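Local coordinates for protein Lic11098 (Leptospira interrogans serogroup Icterohaemorrhagiae serovar copenhageni, PDB 4U08) that is of unknown function but forms a leucine-rich repeat solenoid and may be a virulence factor, at residues 69-74 / 83-88; 92-97 / 106-111; 115-120 / 129-134; 276-281 / 290-295; 355-360 / 383-388. All blocks are in the same frame, centred on the assembly; numbering follows the deposited sequence.

The contacts follow one another along a curved leucine-rich repeat solenoid, each closing before the next begins. Contacts 1, 2 and 3 lie on successive parallel strands, 70-72, 93-95 and 116-118, spaced 23 residues apart; neighbouring contact centres are about 6 Å apart and those of contacts 1 and 3 about 12 Å. Contact 4, on strand 277-279, repeats the same leucine-to-loop packing on the other side of the chain's centre, its centre about 40 Å from that of contact 3. Contact 5 involves helix 379-388 near the C-terminus, about 26 Å from contact 4 and 68 Å from contact 1 between centres. Four contacts thus sample the repeating core and the fifth its closing end.

Contact 1. Residues 69-74 / 83-88; sequences QQLHLS and EEIGQL
Leu71 reaches from strand 70-72 into the core and sets its CD2 methyl against two side chains of the 3-10 turn 83-87 and its exit. Ile85 CD1 comes to 3.9 Å of Leu71 CD2, the two side chains crossing at a slant, while Leu88, at about a right angle to Leu71, brings its CD1 to 4.2 Å of the same Leu71 CD2. Ile85 CD1 and Leu88 CD1 are themselves 4.0 Å apart, which makes a compact triangle of methyls, all from buried residues. Leu71 holds CG opposite the backbone N (chi1 179°), which carries CD2 to the turn.

The other face of the strand is looser and partly exposed. His72 and Gln70 lie on this face, which does not meet the turn, and His72 NE2 donates to Gln70 OE1 (2.9 Å, 154°). That bond lies in the imidazole plane and uses a lone pair in the carbonyl plane of Gln70, which limits rotation of both groups. Lys93 and Lys95 of the next strand flank this polar row.

No hydrogen bond crosses from strand to turn. The chemistry between them is purely apolar, so cohesion across the contact rests on burial and fit, and the side-chain hydrogen bond of the strand lies on its other face.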
# COMPACT_ATOMS: atom_id res chain seq x y z
N GLN A 69 -27.99 5.92 -6.74
CA GLN A 69 -26.82 6.42 -6.02
C GLN A 69 -25.65 5.44 -6.09
O GLN A 69 -24.49 5.86 -6.02
CB GLN A 69 -27.17 6.71 -4.55
CG GLN A 69 -28.20 7.84 -4.38
CD GLN A 69 -28.50 8.15 -2.93
OE1 GLN A 69 -28.81 7.27 -2.12
NE2 GLN A 69 -28.46 9.43 -2.59
N GLN A 70 -25.95 4.13 -6.23
CA GLN A 70 -24.93 3.09 -6.29
C GLN A 70 -25.24 2.05 -7.35
O GLN A 70 -26.32 1.46 -7.35
CB GLN A 70 -24.74 2.40 -4.92
CG GLN A 70 -24.21 3.31 -3.82
CD GLN A 70 -23.76 2.55 -2.59
OE1 GLN A 70 -23.27 1.42 -2.66
NE2 GLN A 70 -23.86 3.19 -1.45
N LEU A 71 -24.25 1.82 -8.23
CA LEU A 71 -24.36 0.82 -9.28
C LEU A 71 -23.21 -0.17 -9.14
O LEU A 71 -22.06 0.18 -9.38
CB LEU A 71 -24.41 1.49 -10.67
CG LEU A 71 -24.51 0.57 -11.89
CD1 LEU A 71 -25.74 -0.34 -11.81
CD2 LEU A 71 -24.55 1.38 -13.17
N HIS A 72 -23.53 -1.40 -8.70
CA HIS A 72 -22.57 -2.48 -8.49
C HIS A 72 -22.64 -3.42 -9.69
O HIS A 72 -23.66 -4.07 -9.92
CB HIS A 72 -22.86 -3.23 -7.16
CG HIS A 72 -22.76 -2.35 -5.95
ND1 HIS A 72 -21.68 -2.43 -5.09
CD2 HIS A 72 -23.60 -1.37 -5.51
CE1 HIS A 72 -21.90 -1.51 -4.16
NE2 HIS A 72 -23.03 -0.85 -4.37
N LEU A 73 -21.59 -3.42 -10.51
CA LEU A 73 -21.54 -4.21 -11.73
C LEU A 73 -20.27 -5.05 -11.81
O LEU A 73 -19.82 -5.40 -12.91
CB LEU A 73 -21.60 -3.26 -12.93
CG LEU A 73 -22.96 -2.95 -13.48
CD1 LEU A 73 -22.87 -1.79 -14.43
CD2 LEU A 73 -23.53 -4.15 -14.22
N SER A 74 -19.69 -5.35 -10.66
CA SER A 74 -18.45 -6.10 -10.58
C SER A 74 -18.63 -7.55 -10.97
O SER A 74 -19.73 -8.09 -10.85
CB SER A 74 -17.86 -5.99 -9.18
OG SER A 74 -17.68 -4.64 -8.81
N GLU A 83 -23.48 5.14 -23.71
CA GLU A 83 -23.29 6.59 -23.56
C GLU A 83 -24.24 7.15 -22.47
O GLU A 83 -23.86 8.08 -21.75
CB GLU A 83 -23.46 7.34 -24.90
CG GLU A 83 -24.85 7.27 -25.52
CD GLU A 83 -25.05 7.69 -26.97
OE1 GLU A 83 -24.05 7.79 -27.71
OE2 GLU A 83 -26.22 7.94 -27.35
N GLU A 84 -25.43 6.52 -22.32
CA GLU A 84 -26.51 6.84 -21.38
C GLU A 84 -26.10 6.71 -19.91
O GLU A 84 -26.84 7.18 -19.04
CB GLU A 84 -27.75 5.98 -21.65
CG GLU A 84 -28.46 6.31 -22.96
CD GLU A 84 -27.91 5.72 -24.25
OE1 GLU A 84 -26.90 4.98 -24.22
OE2 GLU A 84 -28.55 5.95 -25.30
N ILE A 85 -24.94 6.09 -19.62
CA ILE A 85 -24.41 5.96 -18.26
C ILE A 85 -24.20 7.35 -17.64
O ILE A 85 -24.40 7.51 -16.44
CB ILE A 85 -23.16 5.04 -18.19
CG1 ILE A 85 -23.00 4.41 -16.79
CG2 ILE A 85 -21.87 5.72 -18.67
CD1 ILE A 85 -23.80 3.12 -16.58
N GLY A 86 -23.88 8.34 -18.48
CA GLY A 86 -23.68 9.73 -18.08
C GLY A 86 -24.93 10.44 -17.58
O GLY A 86 -24.83 11.51 -16.99
N GLN A 87 -26.12 9.85 -17.83
CA GLN A 87 -27.42 10.40 -17.41
C GLN A 87 -27.72 10.19 -15.92
O GLN A 87 -28.60 10.86 -15.37
CB GLN A 87 -28.56 9.79 -18.25
CG GLN A 87 -28.50 10.17 -19.74
CD GLN A 87 -29.54 9.45 -20.58
OE1 GLN A 87 -30.49 8.84 -20.07
NE2 GLN A 87 -29.38 9.52 -21.89
N LEU A 88 -26.98 9.27 -15.25
CA LEU A 88 -27.13 8.95 -13.83
C LEU A 88 -26.59 10.09 -12.94
O LEU A 88 -25.55 9.97 -12.29
CB LEU A 88 -26.45 7.61 -13.52
CG LEU A 88 -26.96 6.40 -14.28
CD1 LEU A 88 -26.09 5.19 -14.02
CD2 LEU A 88 -28.40 6.09 -13.92

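Contact 2. Residues 92-97 / 106-111; sequences QKLKLY and KEIGQL
Leu94 and Ile108 meet end methyl to end methyl, their side chains crossing obliquely, with Leu94 CD2 3.9 Å from Ile108 CD1. Both leave their backbones with the first torsion anti to N. In Leu94 this sets CG opposite the backbone N (chi1 176°), and the second torsion turns CD2 toward the 106-111 turn. In Ile108, CG1 likewise lies opposite N (chi1 -155°), which carries CD1 inward from the 3-10 segment 106-110 and puts the CG2 branch between the backbone N and carbonyl carbon. Leu111, leaving the turn, comes in beside Ile108: its CD1 is 4.3 Å from Leu94 CD2, a looser touch, but 3.9 Å from Ile108 CD1.

This is the interior of a leucine-rich repeat coil, in which the inner strand sends consensus leucines across to the apolar residues of the outer turn. Successive coils pack through the same leucine position, and Leu94 packs on Leu117 of the following strand.

The turn is kept compact by its own backbone bonds, among them Leu111 N to Ile108 O (3.0 Å), so that Ile108 and Leu111 both present side chains to the strand. On the other face of strand 93-95 lie Lys93 and Lys95, and Lys93 NZ forms a salt bridge with Glu116 OE1 of the adjacent strand. Further along, the Leu96 carbonyl oxygen accepts from the side-chain amides of Asn99 and Asn122.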
# COMPACT_ATOMS: atom_id res chain seq x y z
N GLN A 92 -23.22 8.15 -7.07
CA GLN A 92 -22.07 8.47 -6.21
C GLN A 92 -21.03 7.37 -6.25
O GLN A 92 -19.85 7.63 -6.01
CB GLN A 92 -22.53 8.71 -4.77
CG GLN A 92 -23.28 10.03 -4.61
CD GLN A 92 -23.97 10.17 -3.26
OE1 GLN A 92 -24.44 9.20 -2.65
NE2 GLN A 92 -24.07 11.41 -2.80
N LYS A 93 -21.44 6.14 -6.53
CA LYS A 93 -20.53 5.01 -6.54
C LYS A 93 -20.75 4.18 -7.79
O LYS A 93 -21.88 3.77 -8.06
CB LYS A 93 -20.76 4.16 -5.26
CG LYS A 93 -19.54 3.41 -4.76
CD LYS A 93 -19.88 2.44 -3.60
CE LYS A 93 -20.17 3.11 -2.26
NZ LYS A 93 -18.97 3.75 -1.67
N LEU A 94 -19.68 3.92 -8.55
CA LEU A 94 -19.76 3.09 -9.73
C LEU A 94 -18.70 2.01 -9.62
O LEU A 94 -17.51 2.32 -9.67
CB LEU A 94 -19.65 3.94 -11.03
CG LEU A 94 -19.62 3.20 -12.38
CD1 LEU A 94 -20.85 2.32 -12.58
CD2 LEU A 94 -19.44 4.19 -13.55
N LYS A 95 -19.14 0.76 -9.43
CA LYS A 95 -18.24 -0.38 -9.25
C LYS A 95 -18.23 -1.31 -10.46
O LYS A 95 -19.22 -1.99 -10.73
CB LYS A 95 -18.52 -1.13 -7.93
CG LYS A 95 -18.28 -0.24 -6.70
CD LYS A 95 -18.52 -0.96 -5.38
CE LYS A 95 -17.22 -1.32 -4.69
NZ LYS A 95 -17.45 -1.77 -3.29
N LEU A 96 -17.12 -1.33 -11.19
CA LEU A 96 -16.98 -2.11 -12.42
C LEU A 96 -15.78 -3.01 -12.40
O LEU A 96 -15.32 -3.43 -13.47
CB LEU A 96 -16.89 -1.14 -13.62
CG LEU A 96 -18.17 -0.39 -13.96
CD1 LEU A 96 -17.87 0.89 -14.68
CD2 LEU A 96 -19.09 -1.24 -14.79
N TYR A 97 -15.26 -3.35 -11.20
CA TYR A 97 -14.10 -4.22 -11.14
C TYR A 97 -14.41 -5.61 -11.69
O TYR A 97 -15.53 -6.10 -11.56
CB TYR A 97 -13.41 -4.25 -9.75
CG TYR A 97 -14.20 -4.84 -8.61
CD1 TYR A 97 -14.15 -6.20 -8.33
CD2 TYR A 97 -14.87 -4.02 -7.70
CE1 TYR A 97 -14.84 -6.75 -7.24
CE2 TYR A 97 -15.55 -4.55 -6.60
CZ TYR A 97 -15.53 -5.92 -6.38
OH TYR A 97 -16.21 -6.45 -5.30
N LYS A 106 -16.87 9.15 -23.02
CA LYS A 106 -16.58 10.53 -22.61
C LYS A 106 -17.67 11.07 -21.66
O LYS A 106 -17.37 11.93 -20.83
CB LYS A 106 -16.38 11.46 -23.83
CG LYS A 106 -17.58 11.52 -24.78
CD LYS A 106 -17.47 12.69 -25.75
CE LYS A 106 -18.76 12.88 -26.51
NZ LYS A 106 -18.76 14.19 -27.20
N GLU A 107 -18.91 10.53 -21.77
CA GLU A 107 -20.09 10.91 -20.97
C GLU A 107 -19.92 10.60 -19.47
O GLU A 107 -20.75 11.02 -18.67
CB GLU A 107 -21.37 10.26 -21.51
CG GLU A 107 -21.82 10.82 -22.86
CD GLU A 107 -21.09 10.32 -24.10
OE1 GLU A 107 -20.35 9.32 -24.01
OE2 GLU A 107 -21.26 10.96 -25.17
N ILE A 108 -18.82 9.91 -19.10
CA ILE A 108 -18.48 9.64 -17.70
C ILE A 108 -18.24 10.96 -16.99
O ILE A 108 -18.58 11.07 -15.82
CB ILE A 108 -17.27 8.66 -17.58
CG1 ILE A 108 -17.29 7.89 -16.23
CG2 ILE A 108 -15.91 9.34 -17.85
CD1 ILE A 108 -18.10 6.60 -16.26
N GLY A 109 -17.74 11.97 -17.72
CA GLY A 109 -17.48 13.32 -17.23
C GLY A 109 -18.73 14.04 -16.77
O GLY A 109 -18.63 15.03 -16.04
N GLN A 110 -19.92 13.54 -17.19
CA GLN A 110 -21.21 14.11 -16.81
C GLN A 110 -21.62 13.69 -15.39
O GLN A 110 -22.46 14.37 -14.78
CB GLN A 110 -22.29 13.69 -17.80
CG GLN A 110 -22.27 14.51 -19.09
CD GLN A 110 -22.94 13.82 -20.26
OE1 GLN A 110 -22.56 14.02 -21.42
NE2 GLN A 110 -23.96 12.99 -20.00
N LEU A 111 -21.04 12.56 -14.87
CA LEU A 111 -21.34 12.01 -13.54
C LEU A 111 -20.71 12.86 -12.46
O LEU A 111 -19.85 12.38 -11.71
CB LEU A 111 -20.88 10.54 -13.43
CG LEU A 111 -21.50 9.54 -14.38
CD1 LEU A 111 -20.95 8.15 -14.16
CD2 LEU A 111 -23.02 9.54 -14.29

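Contact 3. Residues 115-120 / 129-134; sequences QELNLA and EDIEQL
Leu117, Ile131 and Leu134 make the apolar part of this contact, and only methyl ends take part. Leu117 CD2 stands 4.4 Å from Ile131 CD1 and also 4.4 Å from Leu134 CD1, a light touch on each, whereas Ile131 CD1 and Leu134 CD1 are 3.9 Å from one another. The pair offered by the 3-10 segment 129-133 and its exit is therefore closer to itself than to the strand. Leu117 also packs on Leu140 of the following strand.

No hydrogen bond crosses between the segments; those within them are local. Asn118 OD1 accepts from Ala120 N (3.1 Å, 161°), a fairly straight bond in the plane of the side-chain carbonyl. This is an Asx turn, and it steers the chain as it leaves strand 116-118. In the outer turn, Glu132, Gln133 and Leu134 each donate a backbone N-H to the carbonyl O three residues back.

Beyond the segments, Leu119 O is the acceptor for the amide groups of Asn122 and Asn145, an asparagine arrangement that joins one coil to the next. Inner leucine strand, asparagine side chains bonded to the Leu119 carbonyl and 3-10 turn on the outside together typify the leucine-rich repeat fold.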
# COMPACT_ATOMS: atom_id res chain seq x y z
N GLN A 115 -18.34 9.90 -6.52
CA GLN A 115 -17.35 10.00 -5.45
C GLN A 115 -16.37 8.85 -5.55
O GLN A 115 -15.22 8.99 -5.13
CB GLN A 115 -18.04 9.98 -4.07
CG GLN A 115 -18.88 11.22 -3.78
CD GLN A 115 -19.30 11.29 -2.33
OE1 GLN A 115 -19.78 10.31 -1.74
NE2 GLN A 115 -19.12 12.45 -1.72
N GLU A 116 -16.83 7.71 -6.02
CA GLU A 116 -16.02 6.51 -6.13
C GLU A 116 -16.24 5.83 -7.47
O GLU A 116 -17.37 5.54 -7.86
CB GLU A 116 -16.36 5.54 -4.98
CG GLU A 116 -15.68 4.17 -5.08
CD GLU A 116 -15.91 3.21 -3.92
OE1 GLU A 116 -16.45 3.65 -2.88
OE2 GLU A 116 -15.52 2.03 -4.05
N LEU A 117 -15.13 5.55 -8.15
CA LEU A 117 -15.14 4.87 -9.44
C LEU A 117 -14.14 3.73 -9.39
O LEU A 117 -12.94 3.95 -9.22
CB LEU A 117 -14.79 5.89 -10.54
CG LEU A 117 -14.60 5.36 -11.98
CD1 LEU A 117 -15.84 4.59 -12.47
CD2 LEU A 117 -14.29 6.51 -12.92
N ASN A 118 -14.65 2.50 -9.46
CA ASN A 118 -13.79 1.34 -9.40
C ASN A 118 -13.73 0.70 -10.78
O ASN A 118 -14.69 0.06 -11.20
CB ASN A 118 -14.27 0.33 -8.34
CG ASN A 118 -13.25 -0.74 -8.04
OD1 ASN A 118 -12.41 -1.07 -8.86
ND2 ASN A 118 -13.26 -1.27 -6.83
N LEU A 119 -12.60 0.86 -11.47
CA LEU A 119 -12.39 0.28 -12.81
C LEU A 119 -11.28 -0.76 -12.78
O LEU A 119 -10.72 -1.10 -13.83
CB LEU A 119 -12.09 1.41 -13.84
CG LEU A 119 -13.22 2.37 -14.16
CD1 LEU A 119 -12.69 3.62 -14.89
CD2 LEU A 119 -14.31 1.69 -14.97
N ALA A 120 -10.95 -1.29 -11.57
CA ALA A 120 -9.89 -2.27 -11.46
C ALA A 120 -10.25 -3.59 -12.17
O ALA A 120 -11.42 -3.85 -12.36
CB ALA A 120 -9.54 -2.52 -9.99
N GLU A 129 -10.31 12.41 -21.67
CA GLU A 129 -9.83 13.61 -20.99
C GLU A 129 -10.93 14.19 -20.09
O GLU A 129 -10.61 14.83 -19.10
CB GLU A 129 -9.34 14.65 -22.00
CG GLU A 129 -8.01 14.30 -22.65
CD GLU A 129 -7.56 15.23 -23.77
OE1 GLU A 129 -7.00 14.73 -24.77
OE2 GLU A 129 -7.77 16.46 -23.66
N ASP A 130 -12.21 13.91 -20.42
CA ASP A 130 -13.45 14.32 -19.71
C ASP A 130 -13.48 13.87 -18.23
O ASP A 130 -14.30 14.35 -17.45
CB ASP A 130 -14.67 13.75 -20.43
CG ASP A 130 -14.69 14.16 -21.89
OD1 ASP A 130 -13.90 13.57 -22.69
OD2 ASP A 130 -15.41 15.13 -22.22
N ILE A 131 -12.55 12.99 -17.85
CA ILE A 131 -12.37 12.50 -16.49
C ILE A 131 -12.02 13.67 -15.56
O ILE A 131 -12.40 13.63 -14.40
CB ILE A 131 -11.34 11.33 -16.48
CG1 ILE A 131 -11.68 10.30 -15.41
CG2 ILE A 131 -9.87 11.77 -16.41
CD1 ILE A 131 -12.54 9.18 -15.96
N GLU A 132 -11.40 14.74 -16.11
CA GLU A 132 -11.03 15.95 -15.38
C GLU A 132 -12.23 16.71 -14.82
O GLU A 132 -12.04 17.54 -13.94
CB GLU A 132 -10.14 16.88 -16.25
CG GLU A 132 -10.87 17.62 -17.36
CD GLU A 132 -10.01 18.48 -18.29
OE1 GLU A 132 -8.92 18.93 -17.86
OE2 GLU A 132 -10.44 18.70 -19.44
N GLN A 133 -13.43 16.45 -15.31
CA GLN A 133 -14.65 17.10 -14.83
C GLN A 133 -15.19 16.47 -13.54
O GLN A 133 -16.11 17.03 -12.94
CB GLN A 133 -15.74 17.10 -15.92
CG GLN A 133 -15.44 18.03 -17.12
CD GLN A 133 -15.33 19.50 -16.80
OE1 GLN A 133 -14.37 19.95 -16.15
NE2 GLN A 133 -16.25 20.29 -17.33
N LEU A 134 -14.66 15.30 -13.12
CA LEU A 134 -15.11 14.57 -11.92
C LEU A 134 -14.52 15.24 -10.66
O LEU A 134 -13.64 14.69 -10.00
CB LEU A 134 -14.76 13.09 -12.01
CG LEU A 134 -15.34 12.32 -13.20
CD1 LEU A 134 -14.80 10.91 -13.26
CD2 LEU A 134 -16.88 12.30 -13.17

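Contact 4. Residues 276-281 / 290-295; sequences QELDLD and ENIGQL. With ZN (zinc ion), chain E.
Leu278 crosses the core toward Ile292 and Leu295. Its CB leaves strand 277-279 in the direction of the turn, and CG continues outward, held opposite the backbone N (chi1 -180°). Of the branches beyond CG, CD2 carries the contact, meeting Ile292 CD1 at 4.0 Å and Leu295 CD1 at 4.3 Å; it also lies 3.8 Å from Leu280 CD1 on its own segment. This apolar crossing is the leucine-rich repeat core, with the parallel strand on one side and the 3-10 segment 290-294 on the other; Leu301 of the following strand packs against Leu278.

Away from that core, Asp279 OD1 accepts from Asp281 N (3.1 Å, 161°), met nearly along its C-O axis, an Asx turn at the end of the strand. Asp281 holds a zinc ion unevenly with its carboxylate, OD1 at 2.3 Å and OD2 at 2.7 Å from the metal. Tyr258 of a neighbouring loop packs against Asp281.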
# COMPACT_ATOMS: atom_id res chain seq x y z
N GLN A 276 8.40 3.51 13.63
CA GLN A 276 8.13 2.36 14.49
C GLN A 276 8.61 1.07 13.87
O GLN A 276 8.93 0.11 14.57
CB GLN A 276 6.61 2.24 14.76
CG GLN A 276 5.96 3.53 15.19
CD GLN A 276 4.55 3.30 15.65
OE1 GLN A 276 3.67 2.83 14.93
NE2 GLN A 276 4.33 3.62 16.90
N GLU A 277 8.60 1.01 12.53
CA GLU A 277 9.05 -0.17 11.83
C GLU A 277 10.01 0.20 10.70
O GLU A 277 9.70 1.07 9.88
CB GLU A 277 7.85 -0.98 11.30
CG GLU A 277 8.26 -2.29 10.64
CD GLU A 277 7.14 -3.21 10.21
OE1 GLU A 277 6.02 -3.11 10.78
OE2 GLU A 277 7.38 -4.06 9.33
N LEU A 278 11.18 -0.48 10.69
CA LEU A 278 12.22 -0.32 9.69
C LEU A 278 12.63 -1.71 9.21
O LEU A 278 13.19 -2.52 9.97
CB LEU A 278 13.41 0.50 10.26
CG LEU A 278 14.58 0.75 9.30
CD1 LEU A 278 14.13 1.43 8.00
CD2 LEU A 278 15.72 1.50 10.00
N ASP A 279 12.23 -2.03 7.96
CA ASP A 279 12.49 -3.33 7.38
C ASP A 279 13.55 -3.21 6.29
O ASP A 279 13.29 -2.70 5.21
CB ASP A 279 11.18 -3.96 6.84
CG ASP A 279 11.30 -5.40 6.33
OD1 ASP A 279 12.44 -5.89 6.16
OD2 ASP A 279 10.24 -6.02 6.07
N LEU A 280 14.75 -3.68 6.60
CA LEU A 280 15.87 -3.63 5.67
C LEU A 280 16.32 -5.02 5.30
O LEU A 280 17.44 -5.18 4.85
CB LEU A 280 17.02 -2.83 6.29
CG LEU A 280 16.80 -1.34 6.40
CD1 LEU A 280 17.57 -0.77 7.55
CD2 LEU A 280 17.18 -0.64 5.11
N ASP A 281 15.44 -6.01 5.43
CA ASP A 281 15.74 -7.41 5.11
C ASP A 281 16.15 -7.53 3.63
O ASP A 281 15.61 -6.82 2.79
CB ASP A 281 14.49 -8.25 5.35
CG ASP A 281 14.73 -9.74 5.21
OD1 ASP A 281 14.99 -10.39 6.23
OD2 ASP A 281 14.70 -10.24 4.07
N GLU A 290 25.69 5.63 13.39
CA GLU A 290 25.49 5.79 14.85
C GLU A 290 24.11 6.42 15.16
O GLU A 290 23.51 6.17 16.20
CB GLU A 290 26.62 6.62 15.49
CG GLU A 290 26.73 8.06 15.01
CD GLU A 290 27.89 8.86 15.58
OE1 GLU A 290 28.79 9.24 14.79
OE2 GLU A 290 27.89 9.12 16.80
N ASN A 291 23.59 7.19 14.19
CA ASN A 291 22.31 7.91 14.23
C ASN A 291 21.09 7.00 14.36
O ASN A 291 20.01 7.49 14.71
CB ASN A 291 22.19 8.78 12.99
CG ASN A 291 23.36 9.71 12.79
OD1 ASN A 291 23.27 10.90 13.11
ND2 ASN A 291 24.51 9.17 12.30
N ILE A 292 21.26 5.68 14.10
CA ILE A 292 20.20 4.69 14.24
C ILE A 292 19.61 4.74 15.67
O ILE A 292 18.40 4.57 15.82
CB ILE A 292 20.68 3.27 13.78
CG1 ILE A 292 19.49 2.39 13.30
CG2 ILE A 292 21.54 2.55 14.84
CD1 ILE A 292 19.09 2.63 11.83
N GLY A 293 20.45 5.08 16.66
CA GLY A 293 20.07 5.20 18.08
C GLY A 293 19.07 6.30 18.39
O GLY A 293 18.45 6.30 19.46
N GLN A 294 18.92 7.26 17.47
CA GLN A 294 17.99 8.37 17.66
C GLN A 294 16.53 7.99 17.32
O GLN A 294 15.64 8.84 17.46
CB GLN A 294 18.41 9.57 16.81
CG GLN A 294 19.80 10.14 17.20
CD GLN A 294 20.21 11.29 16.34
OE1 GLN A 294 20.22 11.20 15.10
NE2 GLN A 294 20.55 12.39 16.98
N LEU A 295 16.30 6.76 16.86
CA LEU A 295 14.96 6.27 16.49
C LEU A 295 14.22 5.79 17.75
O LEU A 295 14.00 4.61 17.95
CB LEU A 295 15.05 5.20 15.40
CG LEU A 295 15.67 5.68 14.07
CD1 LEU A 295 15.86 4.52 13.10
CD2 LEU A 295 14.81 6.76 13.41
ZN ZN E . 14.93 -12.53 5.39

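Contact 5. Residues 355-360 / 383-388; sequences ATLPEE and ARIRKL
Glu359 OE1 is gripped by two cations: Arg384 NH2, at 3.0 Å in a nearly straight bond (168°), and Lys362. Its other oxygen, Glu359 OE2, takes Arg384 NH1 at 2.9 Å on its syn lone pair. The guanidinium thus approaches end-on, one nitrogen to each oxygen, and both oxygens lie close to its plane. The carboxylate is twisted from that plane by 38°, so the fork is not flat: NH2 reaches OE1 on its syn side but out of the carboxylate plane. Arg384 gets there with CG opposite the backbone N and the chain extended as far as NE, whereas Glu359 bends at its second torsion to turn its carboxylate to the helix. The paired charges probably favour the ionised form of Glu359.

Beside the salt bridge, Leu357 CD1 meets Ile385 CD1 at 3.8 Å in an apolar contact, the side chains crossing at about a right angle. Separately, Leu388 CD1 packs against Glu359 OE1 at 3.7 Å.

Helix 379-388 is thereby packed on the loop between strands 346-348 and 369-371. Leu357 also touches Leu334 of the preceding loop, and Arg386 bonds to the Ile394 carbonyl of the final strand, 393-395, joining the helix to the last edge of the solenoid.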
# COMPACT_ATOMS: atom_id res chain seq x y z
N ALA A 355 31.03 -15.87 18.62
CA ALA A 355 31.78 -16.88 19.40
C ALA A 355 31.55 -16.63 20.87
O ALA A 355 31.86 -17.48 21.69
CB ALA A 355 33.27 -16.77 19.09
N THR A 356 30.96 -15.47 21.20
CA THR A 356 30.62 -15.08 22.57
C THR A 356 29.40 -14.13 22.58
O THR A 356 29.08 -13.55 21.56
CB THR A 356 31.86 -14.42 23.26
OG1 THR A 356 31.56 -14.28 24.64
CG2 THR A 356 32.23 -13.05 22.67
N LEU A 357 28.78 -13.95 23.75
CA LEU A 357 27.69 -13.00 23.98
C LEU A 357 28.06 -12.12 25.17
O LEU A 357 28.64 -12.63 26.13
CB LEU A 357 26.35 -13.71 24.27
CG LEU A 357 25.74 -14.50 23.10
CD1 LEU A 357 24.49 -15.22 23.54
CD2 LEU A 357 25.43 -13.60 21.91
N PRO A 358 27.75 -10.80 25.15
CA PRO A 358 28.11 -9.98 26.31
C PRO A 358 27.34 -10.44 27.54
O PRO A 358 26.20 -10.92 27.42
CB PRO A 358 27.72 -8.57 25.88
CG PRO A 358 26.70 -8.76 24.80
CD PRO A 358 27.10 -10.00 24.09
N GLU A 359 27.96 -10.35 28.71
CA GLU A 359 27.32 -10.74 29.98
C GLU A 359 26.03 -9.92 30.20
O GLU A 359 25.06 -10.46 30.74
CB GLU A 359 28.29 -10.53 31.16
CG GLU A 359 27.74 -10.97 32.51
CD GLU A 359 27.32 -12.42 32.69
OE1 GLU A 359 26.56 -12.70 33.64
OE2 GLU A 359 27.82 -13.29 31.93
N GLU A 360 26.01 -8.66 29.72
CA GLU A 360 24.89 -7.71 29.77
C GLU A 360 23.58 -8.24 29.16
O GLU A 360 22.55 -7.61 29.36
CB GLU A 360 25.28 -6.36 29.15
CG GLU A 360 26.30 -5.57 29.95
CD GLU A 360 27.77 -5.90 29.72
OE1 GLU A 360 28.07 -6.87 28.98
OE2 GLU A 360 28.63 -5.17 30.27
N ALA A 383 24.28 -22.89 28.13
CA ALA A 383 23.65 -23.50 29.31
C ALA A 383 23.54 -22.48 30.46
O ALA A 383 22.50 -22.37 31.10
CB ALA A 383 24.43 -24.74 29.76
N ARG A 384 24.61 -21.70 30.69
CA ARG A 384 24.68 -20.66 31.69
C ARG A 384 23.69 -19.53 31.34
O ARG A 384 22.99 -19.03 32.23
CB ARG A 384 26.13 -20.14 31.84
CG ARG A 384 26.33 -19.39 33.12
CD ARG A 384 27.74 -18.84 33.31
NE ARG A 384 27.65 -17.69 34.19
CZ ARG A 384 27.50 -16.44 33.77
NH1 ARG A 384 27.56 -16.16 32.47
NH2 ARG A 384 27.31 -15.46 34.64
N ILE A 385 23.62 -19.11 30.06
CA ILE A 385 22.67 -18.07 29.67
C ILE A 385 21.21 -18.53 29.91
O ILE A 385 20.38 -17.75 30.37
CB ILE A 385 22.93 -17.52 28.24
CG1 ILE A 385 24.26 -16.74 28.24
CG2 ILE A 385 21.80 -16.60 27.76
CD1 ILE A 385 25.01 -16.78 26.92
N ARG A 386 20.92 -19.80 29.66
CA ARG A 386 19.57 -20.33 29.92
C ARG A 386 19.13 -20.08 31.39
O ARG A 386 17.98 -19.70 31.61
CB ARG A 386 19.49 -21.82 29.62
CG ARG A 386 19.39 -22.14 28.16
CD ARG A 386 19.38 -23.66 27.98
NE ARG A 386 19.82 -24.10 26.65
CZ ARG A 386 19.09 -23.97 25.55
NH1 ARG A 386 17.91 -23.38 25.60
NH2 ARG A 386 19.55 -24.40 24.38
N LYS A 387 20.05 -20.26 32.36
CA LYS A 387 19.78 -20.03 33.79
C LYS A 387 19.72 -18.51 34.12
O LYS A 387 19.03 -18.11 35.06
CB LYS A 387 20.82 -20.76 34.66
CG LYS A 387 20.76 -22.29 34.52
CD LYS A 387 21.81 -22.99 35.37
CE LYS A 387 21.85 -24.48 35.12
NZ LYS A 387 22.78 -25.18 36.05
N LEU A 388 20.40 -17.67 33.34
CA LEU A 388 20.38 -16.22 33.52
C LEU A 388 19.09 -15.60 32.97
O LEU A 388 18.66 -14.56 33.47
CB LEU A 388 21.58 -15.53 32.85
CG LEU A 388 22.99 -15.79 33.40
CD1 LEU A 388 24.01 -15.13 32.48
CD2 LEU A 388 23.14 -15.23 34.80